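Local coordinates for protein glycogen synthase (Cyanobacterium sp. CLg1, PDB 6GNF) that is a starch (bacterial glycogen) synthase of the two-domain GT-B glycosyltransferase fold, modelled here with adenosine-5'-diphosphate and a glycan bound, at residues Y91-Y95 / L149-A154; G46-L51 / W525-A529; P63-Q67 / V108-K112. All coordinates share one frame; numbering follows the deposited sequence.

Contact 1 (Y91-Y95 / L149-A154); sequences YFHSY and LVPLGA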
# COMPACT_ATOMS: atom_id res chain seq x y z
N TYR A 91 -21.18 10.23 -11.47
CA TYR A 91 -20.69 8.90 -11.17
C TYR A 91 -20.58 8.10 -12.45
O TYR A 91 -21.49 8.06 -13.28
CB TYR A 91 -21.62 8.18 -10.20
CG TYR A 91 -21.74 8.82 -8.83
CD1 TYR A 91 -20.74 8.66 -7.87
CD2 TYR A 91 -22.87 9.55 -8.48
CE1 TYR A 91 -20.85 9.24 -6.61
CE2 TYR A 91 -22.99 10.15 -7.23
CZ TYR A 91 -21.98 9.99 -6.29
OH TYR A 91 -22.11 10.57 -5.03
N PHE A 92 -19.41 7.51 -12.66
CA PHE A 92 -19.19 6.56 -13.73
C PHE A 92 -19.11 5.18 -13.08
O PHE A 92 -18.84 5.07 -11.89
CB PHE A 92 -17.92 6.88 -14.50
CG PHE A 92 -18.06 8.04 -15.44
CD1 PHE A 92 -18.25 9.33 -14.95
CD2 PHE A 92 -18.01 7.86 -16.81
CE1 PHE A 92 -18.39 10.40 -15.81
CE2 PHE A 92 -18.14 8.93 -17.68
CZ PHE A 92 -18.33 10.20 -17.17
N HIS A 93 -19.32 4.15 -13.88
CA HIS A 93 -19.52 2.80 -13.36
C HIS A 93 -18.92 1.77 -14.30
O HIS A 93 -19.16 1.82 -15.49
CB HIS A 93 -21.03 2.57 -13.20
CG HIS A 93 -21.39 1.23 -12.64
ND1 HIS A 93 -22.68 0.74 -12.68
CD2 HIS A 93 -20.65 0.28 -12.02
CE1 HIS A 93 -22.70 -0.46 -12.12
NE2 HIS A 93 -21.49 -0.76 -11.72
N SER A 94 -18.08 0.90 -13.75
CA SER A 94 -17.64 -0.29 -14.47
C SER A 94 -17.88 -1.53 -13.63
O SER A 94 -18.07 -1.43 -12.42
CB SER A 94 -16.17 -0.19 -14.93
OG SER A 94 -15.28 0.10 -13.88
N TYR A 95 -17.96 -2.68 -14.30
CA TYR A 95 -18.31 -3.93 -13.64
C TYR A 95 -17.38 -5.02 -14.10
O TYR A 95 -17.19 -5.22 -15.29
CB TYR A 95 -19.79 -4.26 -13.87
CG TYR A 95 -20.26 -5.51 -13.16
CD1 TYR A 95 -20.04 -6.76 -13.70
CD2 TYR A 95 -20.88 -5.44 -11.91
CE1 TYR A 95 -20.44 -7.91 -13.04
CE2 TYR A 95 -21.30 -6.58 -11.26
CZ TYR A 95 -21.10 -7.81 -11.85
OH TYR A 95 -21.45 -8.97 -11.21
N LEU A 149 -27.83 5.57 -4.53
CA LEU A 149 -28.12 6.12 -5.86
C LEU A 149 -27.76 5.24 -7.04
O LEU A 149 -28.48 5.19 -8.04
CB LEU A 149 -27.39 7.45 -6.03
CG LEU A 149 -27.86 8.68 -5.26
CD1 LEU A 149 -26.98 9.88 -5.58
CD2 LEU A 149 -29.33 8.99 -5.49
N VAL A 150 -26.65 4.52 -6.94
CA VAL A 150 -26.07 3.86 -8.11
C VAL A 150 -26.52 2.39 -8.25
O VAL A 150 -26.14 1.55 -7.44
CB VAL A 150 -24.53 3.93 -8.07
CG1 VAL A 150 -23.92 3.26 -9.29
CG2 VAL A 150 -24.06 5.38 -7.98
N PRO A 151 -27.27 2.07 -9.32
CA PRO A 151 -27.68 0.68 -9.50
C PRO A 151 -26.50 -0.20 -9.89
O PRO A 151 -25.74 0.12 -10.80
CB PRO A 151 -28.69 0.74 -10.64
CG PRO A 151 -28.33 1.98 -11.40
CD PRO A 151 -27.76 2.94 -10.40
N LEU A 152 -26.39 -1.34 -9.23
CA LEU A 152 -25.21 -2.18 -9.32
C LEU A 152 -25.48 -3.40 -10.20
O LEU A 152 -26.58 -3.60 -10.71
CB LEU A 152 -24.78 -2.63 -7.92
CG LEU A 152 -24.48 -1.52 -6.93
CD1 LEU A 152 -24.11 -2.10 -5.57
CD2 LEU A 152 -23.37 -0.60 -7.42
N GLY A 153 -24.44 -4.18 -10.42
CA GLY A 153 -24.52 -5.38 -11.22
C GLY A 153 -24.24 -5.08 -12.68
O GLY A 153 -23.99 -3.93 -13.06
N ALA A 154 -24.27 -6.14 -13.49
CA ALA A 154 -24.13 -6.01 -14.93
C ALA A 154 -25.15 -4.99 -15.45
O ALA A 154 -26.36 -5.24 -15.42
CB ALA A 154 -24.31 -7.36 -15.61
O HOH W 1 -25.05 2.24 -12.78

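Contact 2 (G46-L51 / W525-A529); sequences GLPEEL and WKKPA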
# COMPACT_ATOMS: atom_id res chain seq x y z
N GLY A 46 -7.91 -6.99 -5.06
CA GLY A 46 -7.97 -8.41 -4.72
C GLY A 46 -8.97 -8.83 -3.66
O GLY A 46 -9.66 -9.83 -3.81
N LEU A 47 -9.03 -8.07 -2.58
CA LEU A 47 -9.91 -8.42 -1.46
C LEU A 47 -11.39 -8.31 -1.87
O LEU A 47 -12.15 -9.25 -1.64
CB LEU A 47 -9.57 -7.59 -0.21
CG LEU A 47 -10.49 -7.70 1.01
CD1 LEU A 47 -10.71 -9.15 1.43
CD2 LEU A 47 -9.92 -6.89 2.17
N PRO A 48 -11.80 -7.20 -2.51
CA PRO A 48 -13.20 -7.14 -2.98
C PRO A 48 -13.58 -8.24 -3.96
O PRO A 48 -14.70 -8.75 -3.90
CB PRO A 48 -13.27 -5.77 -3.65
CG PRO A 48 -12.31 -4.96 -2.86
CD PRO A 48 -11.14 -5.89 -2.67
N GLU A 49 -12.66 -8.62 -4.86
CA GLU A 49 -12.93 -9.71 -5.80
C GLU A 49 -13.15 -11.03 -5.08
O GLU A 49 -14.03 -11.79 -5.45
CB GLU A 49 -11.81 -9.83 -6.84
CG GLU A 49 -11.89 -8.75 -7.91
CD GLU A 49 -10.79 -8.80 -8.97
OE1 GLU A 49 -10.70 -7.82 -9.74
OE2 GLU A 49 -9.99 -9.75 -8.99
N GLU A 50 -12.39 -11.27 -4.02
CA GLU A 50 -12.54 -12.51 -3.24
C GLU A 50 -13.86 -12.50 -2.48
O GLU A 50 -14.56 -13.50 -2.41
CB GLU A 50 -11.36 -12.69 -2.27
CG GLU A 50 -11.43 -13.95 -1.41
CD GLU A 50 -11.36 -15.25 -2.21
OE1 GLU A 50 -10.87 -15.22 -3.36
OE2 GLU A 50 -11.81 -16.31 -1.69
N LEU A 51 -14.21 -11.35 -1.92
CA LEU A 51 -15.48 -11.21 -1.20
C LEU A 51 -16.68 -11.42 -2.11
O LEU A 51 -17.70 -11.96 -1.67
CB LEU A 51 -15.55 -9.85 -0.51
CG LEU A 51 -14.55 -9.69 0.65
CD1 LEU A 51 -14.40 -8.24 1.06
CD2 LEU A 51 -14.98 -10.52 1.85
N TRP A 525 -6.15 -14.57 -1.24
CA TRP A 525 -7.09 -13.82 -0.41
C TRP A 525 -8.10 -14.70 0.34
O TRP A 525 -8.83 -14.20 1.19
CB TRP A 525 -7.82 -12.78 -1.26
CG TRP A 525 -7.03 -11.54 -1.41
CD1 TRP A 525 -6.40 -11.11 -2.54
CD2 TRP A 525 -6.74 -10.59 -0.40
NE1 TRP A 525 -5.75 -9.92 -2.29
CE2 TRP A 525 -5.94 -9.58 -0.98
CE3 TRP A 525 -7.09 -10.47 0.95
CZ2 TRP A 525 -5.48 -8.48 -0.26
CZ3 TRP A 525 -6.64 -9.37 1.66
CH2 TRP A 525 -5.84 -8.39 1.05
N LYS A 526 -8.13 -15.99 0.04
CA LYS A 526 -9.13 -16.91 0.57
C LYS A 526 -9.27 -16.86 2.10
O LYS A 526 -10.34 -16.53 2.61
CB LYS A 526 -8.79 -18.33 0.10
CG LYS A 526 -9.93 -19.33 0.09
CD LYS A 526 -9.69 -20.38 -1.01
CE LYS A 526 -9.82 -21.81 -0.52
NZ LYS A 526 -11.17 -22.12 0.03
N LYS A 527 -8.18 -17.13 2.82
CA LYS A 527 -8.20 -17.14 4.29
C LYS A 527 -8.38 -15.76 4.93
O LYS A 527 -9.12 -15.65 5.90
CB LYS A 527 -6.93 -17.78 4.85
CG LYS A 527 -6.85 -19.28 4.63
CD LYS A 527 -5.45 -19.79 4.89
CE LYS A 527 -5.24 -21.19 4.34
NZ LYS A 527 -6.00 -22.21 5.12
N PRO A 528 -7.62 -14.75 4.47
CA PRO A 528 -7.85 -13.45 5.08
C PRO A 528 -9.24 -12.87 4.79
O PRO A 528 -9.84 -12.29 5.69
CB PRO A 528 -6.74 -12.57 4.48
CG PRO A 528 -6.18 -13.33 3.34
CD PRO A 528 -6.40 -14.78 3.65
N ALA A 529 -9.76 -13.09 3.59
CA ALA A 529 -11.11 -12.60 3.25
C ALA A 529 -12.13 -13.18 4.22
O ALA A 529 -13.03 -12.48 4.68
CB ALA A 529 -11.49 -12.98 1.83

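Contact 3 (P63-Q67 / V108-K112); sequences PRFDQ and VYLSK. With SO4 (sulfate ion), chain G.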
# COMPACT_ATOMS: atom_id res chain seq x y z
N PRO A 63 -11.83 8.06 -6.96
CA PRO A 63 -11.89 9.16 -7.93
C PRO A 63 -11.66 8.71 -9.35
O PRO A 63 -10.91 7.77 -9.59
CB PRO A 63 -10.75 10.09 -7.48
CG PRO A 63 -10.53 9.75 -6.05
CD PRO A 63 -10.77 8.28 -5.96
N ARG A 64 -12.29 9.38 -10.30
CA ARG A 64 -12.06 9.12 -11.73
C ARG A 64 -10.88 9.97 -12.20
O ARG A 64 -11.04 11.07 -12.70
CB ARG A 64 -13.33 9.43 -12.53
CG ARG A 64 -13.27 9.04 -14.00
CD ARG A 64 -14.59 9.37 -14.65
NE ARG A 64 -14.62 9.03 -16.07
CZ ARG A 64 -14.73 9.89 -17.08
NH1 ARG A 64 -14.83 11.19 -16.88
NH2 ARG A 64 -14.74 9.42 -18.31
N PHE A 65 -9.68 9.44 -12.03
CA PHE A 65 -8.45 10.15 -12.38
C PHE A 65 -8.21 10.14 -13.87
O PHE A 65 -7.54 11.03 -14.39
CB PHE A 65 -7.24 9.55 -11.66
CG PHE A 65 -7.24 9.81 -10.18
CD1 PHE A 65 -7.20 11.11 -9.69
CD2 PHE A 65 -7.24 8.77 -9.27
CE1 PHE A 65 -7.19 11.36 -8.32
CE2 PHE A 65 -7.23 9.00 -7.91
CZ PHE A 65 -7.20 10.30 -7.44
N ASP A 66 -8.73 9.12 -14.55
CA ASP A 66 -8.65 9.02 -16.01
C ASP A 66 -9.98 8.59 -16.60
O ASP A 66 -10.88 8.16 -15.88
CB ASP A 66 -7.56 8.02 -16.42
CG ASP A 66 -6.17 8.55 -16.14
OD1 ASP A 66 -5.63 9.19 -17.07
OD2 ASP A 66 -5.64 8.37 -15.02
N GLN A 67 -10.10 8.72 -17.91
CA GLN A 67 -11.31 8.32 -18.60
C GLN A 67 -11.27 6.82 -18.88
O GLN A 67 -11.02 6.42 -20.01
CB GLN A 67 -11.46 9.13 -19.89
CG GLN A 67 -11.55 10.61 -19.62
CD GLN A 67 -11.87 11.41 -20.86
OE1 GLN A 67 -11.17 11.33 -21.86
NE2 GLN A 67 -12.94 12.20 -20.80
N VAL A 108 -11.47 18.42 -10.64
CA VAL A 108 -10.28 18.41 -9.80
C VAL A 108 -9.61 17.05 -9.73
O VAL A 108 -8.50 16.97 -9.22
CB VAL A 108 -10.56 18.89 -8.34
CG1 VAL A 108 -11.24 20.25 -8.35
CG2 VAL A 108 -11.41 17.88 -7.57
N TYR A 109 -10.29 15.99 -10.17
CA TYR A 109 -9.68 14.67 -10.24
C TYR A 109 -9.11 14.40 -11.63
O TYR A 109 -8.00 13.89 -11.74
CB TYR A 109 -10.67 13.56 -9.90
CG TYR A 109 -11.28 13.65 -8.53
CD1 TYR A 109 -10.50 13.84 -7.40
CD2 TYR A 109 -12.65 13.50 -8.36
CE1 TYR A 109 -11.06 13.91 -6.14
CE2 TYR A 109 -13.22 13.57 -7.10
CZ TYR A 109 -12.42 13.78 -6.00
OH TYR A 109 -12.99 13.86 -4.76
N LEU A 110 -9.87 14.72 -12.67
CA LEU A 110 -9.51 14.32 -14.02
C LEU A 110 -8.41 15.17 -14.60
O LEU A 110 -7.41 14.65 -15.12
CB LEU A 110 -10.74 14.40 -14.93
CG LEU A 110 -10.61 13.76 -16.31
CD1 LEU A 110 -10.44 12.26 -16.19
CD2 LEU A 110 -11.83 14.09 -17.16
N SER A 111 -8.58 16.48 -14.50
CA SER A 111 -7.75 17.45 -15.22
C SER A 111 -6.50 17.93 -14.47
O SER A 111 -5.91 18.96 -14.84
CB SER A 111 -8.62 18.65 -15.62
OG SER A 111 -9.11 19.30 -14.46
N LYS A 112 -6.07 17.20 -13.43
CA LYS A 112 -4.81 17.51 -12.74
C LYS A 112 -3.60 17.31 -13.67
O LYS A 112 -2.66 18.11 -13.69
CB LYS A 112 -4.64 16.65 -11.48
CG LYS A 112 -5.56 17.07 -10.34
CD LYS A 112 -5.23 18.47 -9.83
CE LYS A 112 -5.91 18.77 -8.51
NZ LYS A 112 -5.49 20.10 -7.96
S SO4 G . -16.24 12.71 -20.27
O1 SO4 G . -17.60 13.23 -19.97
O2 SO4 G . -15.25 13.11 -19.24
O3 SO4 G . -15.82 13.29 -21.57
O4 SO4 G . -16.29 11.24 -20.37

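Contact 1 (Y91-Y95 / L149-A154)
His93 reaches from strand 85-96 to the backbone of the loop that follows helix 146-149. Its CE1 lies 3.4 Å from Pro151 O and 3.8 Å from Gly153 O, so two carbonyl oxygens gather about one ring carbon. A water bridges the neighbouring ring atom: it sits 2.8 Å from His93 ND1 and donates a hydrogen bond to Pro151 O at 3.0 Å. The imidazole gets there because CG stands anti to the backbone N (chi1 -179°), and Tyr95 takes the same setting (chi1 -177°). The Tyr95 ring rests against the glycine, with CE2 3.4 Å from Gly153 CA, while Ala154 N stands over the ring centre. Gly153 has positive phi (89°) and no side chain, and its main chain comes directly against that ring. At the other end the contact turns apolar: Val150 CG2 sits over one face of Tyr91, 4.2 Å from its CG, and Leu149 CD1 approaches Tyr91 CE2 at 4.3 Å.

In the second shell, Asp100 OD1 on neighbouring strand 99-105 is hydrogen-bonded to both His93 NE2 and Gly153 N, which sets the imidazole and the loop relative to one another. Tyr91 OH is bonded to Ala142 O, fixing the far end of that ring.

Direct contact is thus van der Waals; Asp100 at NE2 and the water at ND1 occupy both imidazole nitrogens and fix the ring's rotation, leaving CE1 facing the carbonyl oxygens.

Contact 2 (G46-L51 / W525-A529)
Leu47 stands almost squarely on the indole of Trp525. Its CB lies 3.8 Å from the centroid of the six-membered ring and only 7° off the ring normal, a CH-pi contact over the face. The same face also lies against the helix backbone: Gly46 C is 3.6 Å above the plane, displaced toward the rim, and Leu47 N lies at similar height. With no side chain on Gly46, the indole comes within 3.6 Å of its CA, measured from Trp525 NE1.

Glu50 packs through its CB and CG. Its CB meets Trp525 CB at 3.7 Å, and CG, anti to the backbone N (chi1 180°), comes 3.4 Å from Ala529 CB. A bend at chi2 (64°) then turns the carboxylate to the backbone of Lys526, with Glu50 OE2 3.6 Å from Lys526 CA. Glu50 OE2 and Lys526 NZ are 6.1 Å apart, so no salt bridge forms. Leu47 CD1 and Leu51 CD2 complete the packing round Ala529 CB.

Helix 39-54 is thereby held between the C-terminal helix 526-540, where Leu47 also meets Tyr532 and Leu51 meets Val533, and the sheet, where Leu51 packs on Ile24, Phe26 and Val58 of strands 23-27 and 57-63.

Contact 3 (P63-Q67 / V108-K112)
Leu110 projects from the end of helix 107-110 along the loop 63-67. Its CB starts 4.0 Å from Arg64 O. With CG anti to the backbone N (chi1 -169°), the branch is carried along the loop, and its two methyl groups then part company. CD1 lies against the main chain, 3.6 Å from Phe65 O and 3.7 Å from Asp66 CA, and also touches CG of Gln67, whose side chain it meets at about a right angle. CD2 reaches the guanidinium, 4.2 Å from Arg64 NH1, and lies beside sulfate O2 as well.

That guanidinium ends an extended chain and grips the sulfate ion, probably from the crystallisation liquor. Arg64 NH1 donates to sulfate O2 at 3.1 Å and nearly straight (175°), the oxygen lying in the guanidinium plane at its edge; NH2 donates to sulfate O4 at 3.2 Å with a more bent geometry. Gln67 NE2 adds a weak bond to O2, and Arg90 NH2 is another donor to the anion. Asp105 makes a salt bridge with Arg64 NH1, so the group has a protein partner besides the sulfate.

Away from the anion, the ring of Tyr109 receives Pro63 CB over one face, 3.8 Å from its centroid and 14° off the normal, a CH-pi contact; Val108 CG2 lies over the opposite face. Tyr109 O meets the edge of Phe65, 3.5 Å from CD1, and Tyr109 OH is bonded to Arg135 O.

Arg64 centres an inverse gamma turn, closed by a weak bond from Phe65 N to Pro63 O. It turns the chain just as strand 57-63 ends, a loop at the C-terminal edge of a parallel strand in the Rossmann-like sheet of a GT-B domain.

How the contacts relate
Contact 2 is mostly buried and lies nearer the chain centre, whereas contacts 1 and 3 are partly buried and farther out. It is also the one that brings the C-terminal helix back onto the N-terminal domain; the other two join elements of that domain, and their segments alternate along the chain. Contacts 1 and 3 touch where Phe92 CE2 lies 3.5 Å from Arg64 NH2, part of a cation-pi pair. Contact 2 touches neither. Chemistry follows place: contact 2 is apolar packing on an indole with one carboxylate at its margin, contact 1 joins a histidine to a loop carbonyl through a water, and contact 3 combines CH-pi packing with an anion held at one end.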